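Local coordinates for protein Cas13d (uncultured Ruminococcus sp, PDB 6IV9) that binds a CRISPR RNA and probably acts as an RNA-guided ribonuclease whose two HEPN domains govern crRNA maturation and target RNA cleavage, at residues A[402-414]-A[453-465]. The protein carries 2 engineered substitutions. Residues are numbered along the deposited sequence; the frame is centred on the assembly and turned at random.
Sequences KMYKLMDFLLFCN and KFRNDFENIADHM. With nucleotides of chain B.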
ATOM      1  N   LYS A 402     -19.224 -16.786   3.169  1.00 30.81           N
ATOM      2  CA  LYS A 402     -19.317 -18.100   2.495  1.00 28.80           C
ATOM      3  C   LYS A 402     -20.261 -17.977   1.300  1.00 28.95           C
ATOM      4  O   LYS A 402     -19.928 -18.459   0.251  1.00 31.63           O
ATOM      5  CB  LYS A 402     -19.746 -19.192   3.477  1.00 31.14           C
ATOM      6  CG  LYS A 402     -19.981 -20.551   2.848  1.00 29.57           C
ATOM      7  CD  LYS A 402     -20.299 -21.640   3.824  1.00 32.99           C
ATOM      8  CE  LYS A 402     -19.167 -21.954   4.770  1.00 33.50           C
ATOM      9  NZ  LYS A 402     -17.976 -22.484   4.077  1.00 32.56           N
ATOM     10  N   MET A 403     -21.377 -17.285   1.478  1.00 30.70           N
ATOM     11  CA  MET A 403     -22.383 -17.156   0.406  1.00 29.96           C
ATOM     12  C   MET A 403     -21.770 -16.435  -0.792  1.00 32.89           C
ATOM     13  O   MET A 403     -21.993 -16.875  -1.900  1.00 31.84           O
ATOM     14  CB  MET A 403     -23.596 -16.375   0.907  1.00 33.65           C
ATOM     15  CG  MET A 403     -24.747 -16.346  -0.060  1.00 37.30           C
ATOM     16  SD  MET A 403     -26.279 -15.759   0.704  1.00 42.71           S
ATOM     17  CE  MET A 403     -25.764 -14.147   1.259  1.00 46.84           C
ATOM     18  N   TYR A 404     -21.024 -15.366  -0.543  1.00 31.91           N
ATOM     19  CA  TYR A 404     -20.374 -14.589  -1.625  1.00 28.97           C
ATOM     20  C   TYR A 404     -19.317 -15.418  -2.348  1.00 27.24           C
ATOM     21  O   TYR A 404     -19.194 -15.232  -3.533  1.00 29.93           O
ATOM     22  CB  TYR A 404     -19.879 -13.239  -1.121  1.00 31.66           C
ATOM     23  CG  TYR A 404     -20.999 -12.289  -0.798  1.00 32.87           C
ATOM     24  CD1 TYR A 404     -22.310 -12.640  -1.041  1.00 36.25           C
ATOM     25  CD2 TYR A 404     -20.754 -11.056  -0.224  1.00 35.20           C
ATOM     26  CE1 TYR A 404     -23.353 -11.791  -0.731  1.00 39.31           C
ATOM     27  CE2 TYR A 404     -21.785 -10.190   0.080  1.00 36.70           C
ATOM     28  CZ  TYR A 404     -23.088 -10.561  -0.172  1.00 38.49           C
ATOM     29  OH  TYR A 404     -24.111  -9.731   0.138  1.00 41.96           O
ATOM     30  N   LYS A 405     -18.574 -16.254  -1.627  1.00 27.85           N
ATOM     31  CA  LYS A 405     -17.536 -17.086  -2.280  1.00 30.45           C
ATOM     32  C   LYS A 405     -18.222 -18.031  -3.266  1.00 33.34           C
ATOM     33  O   LYS A 405     -17.772 -18.153  -4.377  1.00 28.35           O
ATOM     34  CB  LYS A 405     -16.770 -17.902  -1.239  1.00 31.97           C
ATOM     35  CG  LYS A 405     -15.607 -17.199  -0.565  1.00 34.63           C
ATOM     36  CD  LYS A 405     -14.768 -18.094   0.289  1.00 32.91           C
ATOM     37  CE  LYS A 405     -13.445 -17.488   0.686  1.00 34.70           C
ATOM     38  NZ  LYS A 405     -13.607 -16.353   1.619  1.00 34.54           N
ATOM     39  N   LEU A 406     -19.314 -18.648  -2.840  1.00 30.68           N
ATOM     40  CA  LEU A 406     -20.036 -19.583  -3.729  1.00 31.21           C
ATOM     41  C   LEU A 406     -20.566 -18.837  -4.951  1.00 26.08           C
ATOM     42  O   LEU A 406     -20.392 -19.330  -6.031  1.00 29.95           O
ATOM     43  CB  LEU A 406     -21.169 -20.224  -2.927  1.00 28.97           C
ATOM     44  CG  LEU A 406     -20.692 -21.173  -1.839  1.00 32.25           C
ATOM     45  CD1 LEU A 406     -21.785 -21.473  -0.840  1.00 32.28           C
ATOM     46  CD2 LEU A 406     -20.140 -22.440  -2.446  1.00 34.91           C
ATOM     47  N   MET A 407     -21.170 -17.676  -4.757  1.00 27.38           N
ATOM     48  CA  MET A 407     -21.715 -16.889  -5.885  1.00 28.57           C
ATOM     49  C   MET A 407     -20.582 -16.435  -6.808  1.00 30.39           C
ATOM     50  O   MET A 407     -20.696 -16.615  -7.994  1.00 30.66           O
ATOM     51  CB  MET A 407     -22.475 -15.672  -5.359  1.00 29.79           C
ATOM     52  CG  MET A 407     -23.721 -16.024  -4.580  1.00 33.03           C
ATOM     53  SD  MET A 407     -24.534 -14.606  -3.840  1.00 37.72           S
ATOM     54  CE  MET A 407     -26.111 -15.313  -3.379  1.00 40.75           C
ATOM     55  N   ASP A 408     -19.503 -15.912  -6.237  1.00 29.95           N
ATOM     56  CA  ASP A 408     -18.334 -15.434  -7.011  1.00 27.88           C
ATOM     57  C   ASP A 408     -17.727 -16.612  -7.784  1.00 29.59           C
ATOM     58  O   ASP A 408     -17.344 -16.429  -8.914  1.00 28.76           O
ATOM     59  CB  ASP A 408     -17.317 -14.760  -6.091  1.00 27.53           C
ATOM     60  CG  ASP A 408     -17.761 -13.407  -5.560  1.00 34.23           C
ATOM     61  OD1 ASP A 408     -18.846 -12.972  -5.908  1.00 36.80           O
ATOM     62  OD2 ASP A 408     -17.007 -12.797  -4.826  1.00 37.22           O
ATOM     63  N   PHE A 409     -17.673 -17.785  -7.167  1.00 29.84           N
ATOM     64  CA  PHE A 409     -17.082 -18.968  -7.830  1.00 30.72           C
ATOM     65  C   PHE A 409     -17.871 -19.346  -9.087  1.00 29.15           C
ATOM     66  O   PHE A 409     -17.252 -19.661 -10.070  1.00 27.90           O
ATOM     67  CB  PHE A 409     -16.991 -20.149  -6.876  1.00 29.32           C
ATOM     68  CG  PHE A 409     -16.271 -21.317  -7.485  1.00 30.51           C
ATOM     69  CD1 PHE A 409     -14.898 -21.307  -7.630  1.00 29.98           C
ATOM     70  CD2 PHE A 409     -16.971 -22.407  -7.959  1.00 32.25           C
ATOM     71  CE1 PHE A 409     -14.235 -22.382  -8.192  1.00 32.31           C
ATOM     72  CE2 PHE A 409     -16.308 -23.475  -8.533  1.00 32.42           C
ATOM     73  CZ  PHE A 409     -14.946 -23.460  -8.645  1.00 32.10           C
ATOM     74  N   LEU A 410     -19.194 -19.314  -9.021  1.00 30.00           N
ATOM     75  CA  LEU A 410     -20.012 -19.655 -10.206  1.00 31.36           C
ATOM     76  C   LEU A 410     -19.715 -18.652 -11.320  1.00 31.58           C
ATOM     77  O   LEU A 410     -19.550 -19.062 -12.437  1.00 31.66           O
ATOM     78  CB  LEU A 410     -21.482 -19.545  -9.819  1.00 32.62           C
ATOM     79  CG  LEU A 410     -22.020 -20.626  -8.895  1.00 40.16           C
ATOM     80  CD1 LEU A 410     -23.503 -20.425  -8.686  1.00 40.65           C
ATOM     81  CD2 LEU A 410     -21.744 -22.002  -9.458  1.00 42.42           C
ATOM     82  N   LEU A 411     -19.663 -17.370 -10.986  1.00 29.95           N
ATOM     83  CA  LEU A 411     -19.367 -16.324 -11.996  1.00 33.04           C
ATOM     84  C   LEU A 411     -17.955 -16.525 -12.549  1.00 26.92           C
ATOM     85  O   LEU A 411     -17.768 -16.377 -13.725  1.00 29.07           O
ATOM     86  CB  LEU A 411     -19.474 -14.962 -11.318  1.00 32.56           C
ATOM     87  CG  LEU A 411     -20.856 -14.603 -10.785  1.00 37.47           C
ATOM     88  CD1 LEU A 411     -20.886 -13.161 -10.340  1.00 33.58           C
ATOM     89  CD2 LEU A 411     -21.911 -14.861 -11.837  1.00 37.71           C
ATOM     90  N   PHE A 412     -17.009 -16.844 -11.683  1.00 27.62           N
ATOM     91  CA  PHE A 412     -15.608 -17.030 -12.120  1.00 27.48           C
ATOM     92  C   PHE A 412     -15.526 -18.168 -13.138  1.00 32.72           C
ATOM     93  O   PHE A 412     -14.964 -17.997 -14.188  1.00 30.65           O
ATOM     94  CB  PHE A 412     -14.778 -17.419 -10.901  1.00 27.24           C
ATOM     95  CG  PHE A 412     -13.441 -18.048 -11.184  1.00 29.29           C
ATOM     96  CD1 PHE A 412     -12.541 -17.459 -12.048  1.00 30.20           C
ATOM     97  CD2 PHE A 412     -13.068 -19.214 -10.551  1.00 32.43           C
ATOM     98  CE1 PHE A 412     -11.313 -18.039 -12.292  1.00 28.99           C
ATOM     99  CE2 PHE A 412     -11.838 -19.787 -10.793  1.00 32.70           C
ATOM    100  CZ  PHE A 412     -10.966 -19.200 -11.665  1.00 29.61           C
ATOM    101  N   CYS A 413     -16.144 -19.296 -12.829  1.00 31.41           N
ATOM    102  CA  CYS A 413     -16.124 -20.467 -13.738  1.00 33.79           C
ATOM    103  C   CYS A 413     -16.816 -20.123 -15.061  1.00 31.38           C
ATOM    104  O   CYS A 413     -16.369 -20.553 -16.096  1.00 35.39           O
ATOM    105  CB  CYS A 413     -16.754 -21.667 -13.054  1.00 33.80           C
ATOM    106  SG  CYS A 413     -15.703 -22.333 -11.745  0.95 35.38           S
ATOM    107  N   ASN A 414     -17.851 -19.314 -14.995  1.00 32.83           N
ATOM    108  CA  ASN A 414     -18.605 -18.935 -16.205  1.00 34.20           C
ATOM    109  C   ASN A 414     -17.687 -18.221 -17.190  1.00 40.25           C
ATOM    110  O   ASN A 414     -17.751 -18.534 -18.357  1.00 36.79           O
ATOM    111  CB  ASN A 414     -19.706 -17.953 -15.846  1.00 33.44           C
ATOM    112  CG  ASN A 414     -20.508 -17.539 -17.050  1.00 40.86           C
ATOM    113  OD1 ASN A 414     -21.231 -18.341 -17.606  1.00 40.17           O
ATOM    114  ND2 ASN A 414     -20.372 -16.299 -17.457  1.00 36.52           N
ATOM    115  N   LYS A 453     -29.325 -16.377 -16.106  1.00 49.45           N
ATOM    116  CA  LYS A 453     -28.527 -17.620 -16.092  1.00 45.40           C
ATOM    117  C   LYS A 453     -28.342 -18.239 -14.698  1.00 45.71           C
ATOM    118  O   LYS A 453     -28.390 -19.454 -14.611  1.00 45.22           O
ATOM    119  CB  LYS A 453     -27.190 -17.324 -16.759  1.00 50.97           C
ATOM    120  CG  LYS A 453     -26.262 -18.503 -16.914  1.00 56.78           C
ATOM    121  CD  LYS A 453     -24.930 -18.061 -17.420  1.00 60.06           C
ATOM    122  CE  LYS A 453     -24.580 -18.571 -18.790  1.00 61.16           C
ATOM    123  NZ  LYS A 453     -23.655 -17.635 -19.457  1.00 67.76           N
ATOM    124  N   PHE A 454     -28.093 -17.437 -13.665  1.00 39.50           N
ATOM    125  CA  PHE A 454     -27.729 -17.999 -12.337  1.00 40.09           C
ATOM    126  C   PHE A 454     -28.773 -17.793 -11.241  1.00 39.71           C
ATOM    127  O   PHE A 454     -28.469 -18.177 -10.120  1.00 38.84           O
ATOM    128  CB  PHE A 454     -26.405 -17.400 -11.868  1.00 36.54           C
ATOM    129  CG  PHE A 454     -25.230 -17.865 -12.675  1.00 37.19           C
ATOM    130  CD1 PHE A 454     -24.692 -19.116 -12.471  1.00 41.58           C
ATOM    131  CD2 PHE A 454     -24.692 -17.072 -13.660  1.00 40.19           C
ATOM    132  CE1 PHE A 454     -23.622 -19.555 -13.224  1.00 44.71           C
ATOM    133  CE2 PHE A 454     -23.623 -17.510 -14.412  1.00 41.98           C
ATOM    134  CZ  PHE A 454     -23.089 -18.746 -14.187  1.00 45.07           C
ATOM    135  N   ARG A 455     -29.957 -17.298 -11.567  1.00 42.07           N
ATOM    136  CA  ARG A 455     -30.940 -17.000 -10.503  1.00 44.24           C
ATOM    137  C   ARG A 455     -31.229 -18.264  -9.695  1.00 40.08           C
ATOM    138  O   ARG A 455     -31.160 -18.188  -8.494  1.00 40.14           O
ATOM    139  CB  ARG A 455     -32.237 -16.516 -11.152  1.00 46.91           C
ATOM    140  CG  ARG A 455     -33.473 -16.619 -10.272  1.00 57.53           C
ATOM    141  CD  ARG A 455     -34.728 -16.134 -10.974  1.00 58.72           C
ATOM    142  NE  ARG A 455     -35.436 -15.115 -10.214  1.00 76.34           N
ATOM    143  CZ  ARG A 455     -35.857 -13.937 -10.689  1.00 80.95           C
ATOM    144  NH1 ARG A 455     -35.897 -13.707 -11.990  1.00 80.88           N
ATOM    145  NH2 ARG A 455     -36.244 -12.991  -9.858  1.00 64.54           N
ATOM    146  N   ASN A 456     -31.499 -19.382 -10.355  1.00 42.44           N
ATOM    147  CA  ASN A 456     -31.832 -20.624  -9.616  1.00 47.66           C
ATOM    148  C   ASN A 456     -30.629 -21.080  -8.791  1.00 50.69           C
ATOM    149  O   ASN A 456     -30.826 -21.537  -7.676  1.00 43.39           O
ATOM    150  CB  ASN A 456     -32.369 -21.707 -10.544  1.00 53.21           C
ATOM    151  CG  ASN A 456     -33.583 -21.257 -11.322  1.00 59.19           C
ATOM    152  OD1 ASN A 456     -34.370 -20.450 -10.853  1.00 56.79           O
ATOM    153  ND2 ASN A 456     -33.740 -21.779 -12.519  1.00 65.30           N
ATOM    154  N   ASP A 457     -29.429 -20.973  -9.355  1.00 49.29           N
ATOM    155  CA  ASP A 457     -28.197 -21.374  -8.632  1.00 47.75           C
ATOM    156  C   ASP A 457     -28.027 -20.492  -7.392  1.00 38.08           C
ATOM    157  O   ASP A 457     -27.686 -21.017  -6.343  1.00 38.78           O
ATOM    158  CB  ASP A 457     -26.979 -21.269  -9.547  1.00 48.52           C
ATOM    159  CG  ASP A 457     -26.825 -22.425 -10.516  1.00 57.80           C
ATOM    160  OD1 ASP A 457     -27.370 -23.485 -10.255  1.00 59.51           O
ATOM    161  OD2 ASP A 457     -26.156 -22.251 -11.516  1.00 63.93           O
ATOM    162  N   PHE A 458     -28.229 -19.185  -7.527  1.00 39.76           N
ATOM    163  CA  PHE A 458     -28.069 -18.286  -6.360  1.00 38.21           C
ATOM    164  C   PHE A 458     -29.105 -18.614  -5.287  1.00 43.65           C
ATOM    165  O   PHE A 458     -28.776 -18.585  -4.125  1.00 39.70           O
ATOM    166  CB  PHE A 458     -28.107 -16.816  -6.766  1.00 43.42           C
ATOM    167  CG  PHE A 458     -26.812 -16.296  -7.325  1.00 40.00           C
ATOM    168  CD1 PHE A 458     -25.950 -17.136  -7.995  1.00 39.33           C
ATOM    169  CD2 PHE A 458     -26.462 -14.971  -7.190  1.00 44.05           C
ATOM    170  CE1 PHE A 458     -24.766 -16.667  -8.526  1.00 37.38           C
ATOM    171  CE2 PHE A 458     -25.278 -14.503  -7.723  1.00 42.99           C
ATOM    172  CZ  PHE A 458     -24.437 -15.352  -8.389  1.00 41.04           C
ATOM    173  N   GLU A 459     -30.338 -18.885  -5.692  1.00 42.05           N
ATOM    174  CA  GLU A 459     -31.390 -19.225  -4.703  1.00 46.49           C
ATOM    175  C   GLU A 459     -30.995 -20.517  -3.992  1.00 39.14           C
ATOM    176  O   GLU A 459     -31.180 -20.611  -2.793  1.00 43.47           O
ATOM    177  CB  GLU A 459     -32.744 -19.346  -5.393  1.00 49.20           C
ATOM    178  CG  GLU A 459     -33.671 -18.205  -5.054  1.00 62.32           C
ATOM    179  CD  GLU A 459     -34.449 -17.606  -6.206  1.00 75.38           C
ATOM    180  OE1 GLU A 459     -34.806 -18.352  -7.134  1.00 75.75           O
ATOM    181  OE2 GLU A 459     -34.708 -16.391  -6.158  1.00 83.43           O
ATOM    182  N   ASN A 460     -30.448 -21.461  -4.738  1.00 41.46           N
ATOM    183  CA  ASN A 460     -30.022 -22.754  -4.154  1.00 42.43           C
ATOM    184  C   ASN A 460     -28.942 -22.498  -3.103  1.00 46.68           C
ATOM    185  O   ASN A 460     -29.006 -23.077  -2.029  1.00 38.63           O
ATOM    186  CB  ASN A 460     -29.464 -23.673  -5.234  1.00 43.30           C
ATOM    187  CG  ASN A 460     -29.214 -25.069  -4.714  1.00 53.39           C
ATOM    188  OD1 ASN A 460     -29.941 -25.543  -3.860  1.00 53.94           O
ATOM    189  ND2 ASN A 460     -28.185 -25.724  -5.206  1.00 53.46           N
ATOM    190  N   ILE A 461     -27.982 -21.634  -3.420  1.00 39.66           N
ATOM    191  CA  ILE A 461     -26.891 -21.349  -2.457  1.00 36.75           C
ATOM    192  C   ILE A 461     -27.496 -20.748  -1.195  1.00 33.93           C
ATOM    193  O   ILE A 461     -27.163 -21.209  -0.135  1.00 39.00           O
ATOM    194  CB  ILE A 461     -25.893 -20.350  -3.064  1.00 36.26           C
ATOM    195  CG1 ILE A 461     -24.984 -20.977  -4.114  1.00 37.07           C
ATOM    196  CG2 ILE A 461     -25.100 -19.682  -1.961  1.00 38.94           C
ATOM    197  CD1 ILE A 461     -24.285 -19.978  -4.966  1.00 35.12           C
ATOM    198  N   ALA A 462     -28.395 -19.783  -1.349  1.00 36.14           N
ATOM    199  CA  ALA A 462     -29.029 -19.082  -0.209  1.00 41.71           C
ATOM    200  C   ALA A 462     -29.792 -20.080   0.666  1.00 43.94           C
ATOM    201  O   ALA A 462     -29.770 -19.923   1.864  1.00 47.48           O
ATOM    202  CB  ALA A 462     -29.923 -17.987  -0.705  1.00 45.12           C
ATOM    203  N   ASP A 463     -30.412 -21.080   0.053  1.00 46.95           N
ATOM    204  CA  ASP A 463     -31.166 -22.158   0.750  1.00 47.12           C
ATOM    205  C   ASP A 463     -30.221 -22.997   1.614  1.00 49.54           C
ATOM    206  O   ASP A 463     -30.681 -23.601   2.560  1.00 44.76           O
ATOM    207  CB  ASP A 463     -31.904 -23.054  -0.241  1.00 49.74           C
ATOM    208  CG  ASP A 463     -33.139 -22.423  -0.852  1.00 54.23           C
ATOM    209  OD1 ASP A 463     -33.541 -21.352  -0.393  1.00 59.33           O
ATOM    210  OD2 ASP A 463     -33.681 -23.015  -1.777  1.00 61.95           O
ATOM    211  N   HIS A 464     -28.956 -23.094   1.235  1.00 40.21           N
ATOM    212  CA  HIS A 464     -28.019 -23.927   2.027  1.00 43.16           C
ATOM    213  C   HIS A 464     -27.215 -23.076   2.997  1.00 39.31           C
ATOM    214  O   HIS A 464     -26.454 -23.644   3.750  1.00 42.49           O
ATOM    215  CB  HIS A 464     -27.048 -24.658   1.109  1.00 49.33           C
ATOM    216  CG  HIS A 464     -27.637 -25.803   0.369  1.00 46.07           C
ATOM    217  ND1 HIS A 464     -28.405 -25.638  -0.732  1.00 49.53           N
ATOM    218  CD2 HIS A 464     -27.552 -27.125   0.570  1.00 47.39           C
ATOM    219  CE1 HIS A 464     -28.774 -26.804  -1.184  1.00 48.27           C
ATOM    220  NE2 HIS A 464     -28.260 -27.724  -0.413  1.00 50.05           N
ATOM    221  N   MET A 465     -27.395 -21.764   2.946  1.00 44.14           N
ATOM    222  CA  MET A 465     -26.589 -20.866   3.801  1.00 43.37           C
ATOM    223  C   MET A 465     -27.222 -20.710   5.185  1.00 44.42           C
ATOM    224  O   MET A 465     -27.753 -19.668   5.487  1.00 39.90           O
ATOM    225  CB  MET A 465     -26.332 -19.526   3.111  1.00 42.03           C
ATOM    226  CG  MET A 465     -25.386 -19.656   1.935  1.00 38.27           C
ATOM    227  SD  MET A 465     -23.733 -20.199   2.401  1.00 38.67           S
ATOM    228  CE  MET A 465     -23.764 -21.931   1.978  1.00 39.73           C
TER
ATOM    229  P     C B  45     -16.701 -23.801   7.311  1.00 35.63           P
ATOM    230  OP1   C B  45     -17.265 -24.801   8.271  1.00 37.60           O
ATOM    231  OP2   C B  45     -16.761 -24.163   5.865  1.00 30.46           O
ATOM    232  O5'   C B  45     -17.465 -22.415   7.425  1.00 38.69           O
ATOM    233  C5'   C B  45     -17.665 -21.826   8.708  1.00 39.63           C
ATOM    234  C4'   C B  45     -18.628 -20.687   8.545  1.00 42.20           C
ATOM    235  O4'   C B  45     -19.975 -21.210   8.421  1.00 41.66           O
ATOM    236  C3'   C B  45     -18.750 -19.733   9.723  1.00 43.52           C
ATOM    237  O3'   C B  45     -17.736 -18.754   9.699  1.00 42.10           O
ATOM    238  C2'   C B  45     -20.062 -19.046   9.401  1.00 37.66           C
ATOM    239  O2'   C B  45     -20.062 -18.105   8.364  1.00 42.12           O
ATOM    240  C1'   C B  45     -20.888 -20.216   8.877  1.00 46.05           C
ATOM    241  N1    C B  45     -21.796 -20.710   9.937  1.00 48.61           N
ATOM    242  C2    C B  45     -21.534 -21.890  10.631  1.00 51.19           C
ATOM    243  O2    C B  45     -20.572 -22.588  10.291  1.00 60.34           O
ATOM    244  N3    C B  45     -22.374 -22.267  11.624  1.00 49.30           N
ATOM    245  C4    C B  45     -23.409 -21.490  11.955  1.00 51.72           C
ATOM    246  N4    C B  45     -24.211 -21.897  12.938  1.00 54.72           N
ATOM    247  C5    C B  45     -23.669 -20.261  11.291  1.00 49.48           C
ATOM    248  C6    C B  45     -22.851 -19.914  10.298  1.00 47.83           C
ATOM    249  P     A B  44     -12.796 -20.284   3.823  1.00 29.55           P
ATOM    250  OP1   A B  44     -13.913 -20.450   2.875  1.00 29.28           O
ATOM    251  OP2   A B  44     -12.622 -18.921   4.425  1.00 29.31           O
ATOM    252  O5'   A B  44     -12.705 -21.295   5.061  1.00 32.12           O
ATOM    253  C5'   A B  44     -13.109 -22.694   4.856  1.00 32.88           C
ATOM    254  C4'   A B  44     -13.402 -23.374   6.171  1.00 30.51           C
ATOM    255  O4'   A B  44     -12.197 -23.484   6.976  1.00 32.70           O
ATOM    256  C3'   A B  44     -14.404 -22.599   7.032  1.00 36.37           C
ATOM    257  O3'   A B  44     -15.235 -23.496   7.781  1.00 34.21           O
ATOM    258  C2'   A B  44     -13.493 -21.790   7.930  1.00 36.40           C
ATOM    259  O2'   A B  44     -14.062 -21.448   9.165  1.00 37.92           O
ATOM    260  C1'   A B  44     -12.384 -22.784   8.195  1.00 36.51           C
ATOM    261  N9    A B  44     -11.122 -22.144   8.528  1.00 41.64           N
ATOM    262  C8    A B  44     -10.500 -21.059   7.947  1.00 45.36           C
ATOM    263  N7    A B  44      -9.331 -20.780   8.470  1.00 49.02           N
ATOM    264  C5    A B  44      -9.169 -21.750   9.451  1.00 53.77           C
ATOM    265  C6    A B  44      -8.131 -22.014  10.345  1.00 61.87           C
ATOM    266  N6    A B  44      -7.024 -21.276  10.415  1.00 67.35           N
ATOM    267  N1    A B  44      -8.276 -23.060  11.192  1.00 66.34           N
ATOM    268  C2    A B  44      -9.388 -23.802  11.112  1.00 60.67           C
ATOM    269  N3    A B  44     -10.432 -23.660  10.299  1.00 58.60           N
ATOM    270  C4    A B  44     -10.260 -22.601   9.489  1.00 51.64           C
TER
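Met407 lies across one face of the Phe458 ring: its CG stands 3.8 Å from the ring centroid and only 9° off the normal, a CH-pi contact made over the ring centre. Beyond CG the chain runs extended, which carries SD obliquely over the CD2-CE2 side, 4.3 Å from the centroid, as a Met-aromatic contact, and CE beyond the rim near CD2. Leu410 CD1 meets the same ring at its edge, near the plane, 4.0 Å from Phe458 CE1. Replacing Phe458 by an alanine is likely to open a gap beneath the Met407 thioether and leave Leu410 CD1 without the ring edge it rests on.

The axes of the two helical segments approach to 10.1 Å, with N-to-C directions 156° apart, and form a near-antiparallel, knobs-into-holes pair within a largely helical protein. Leu410 enters the hole of Phe454, Asp457, Phe458 and Ile461; Ile461 reciprocates among Met403, Leu406, Met407 and Leu410, and the two knobs meet tip to tip, CD1 to CD1. Helix 376-386 adds Met383 against Phe458.

Asn414 brings CB to the edge of the Phe454 ring, while its OD1 accepts a hydrogen bond from Lys453 NZ, 3.1 Å away and tilted 17° from the carbonyl plane. At the 465 end of segment 453-465, Met465, bent at chi2 and chi3, lays SD beside Lys402 CG and presses CE on Leu406 CD1, 3.5 Å away, tighter than usual van der Waals contact. Lys402 crosses Met465 at about a right angle; its NZ donates to OP2 of C45 of chain B (2.7 Å), tying this end of the pair to the crRNA backbone, and is also hydrogen-bonded to Asn340 OD1.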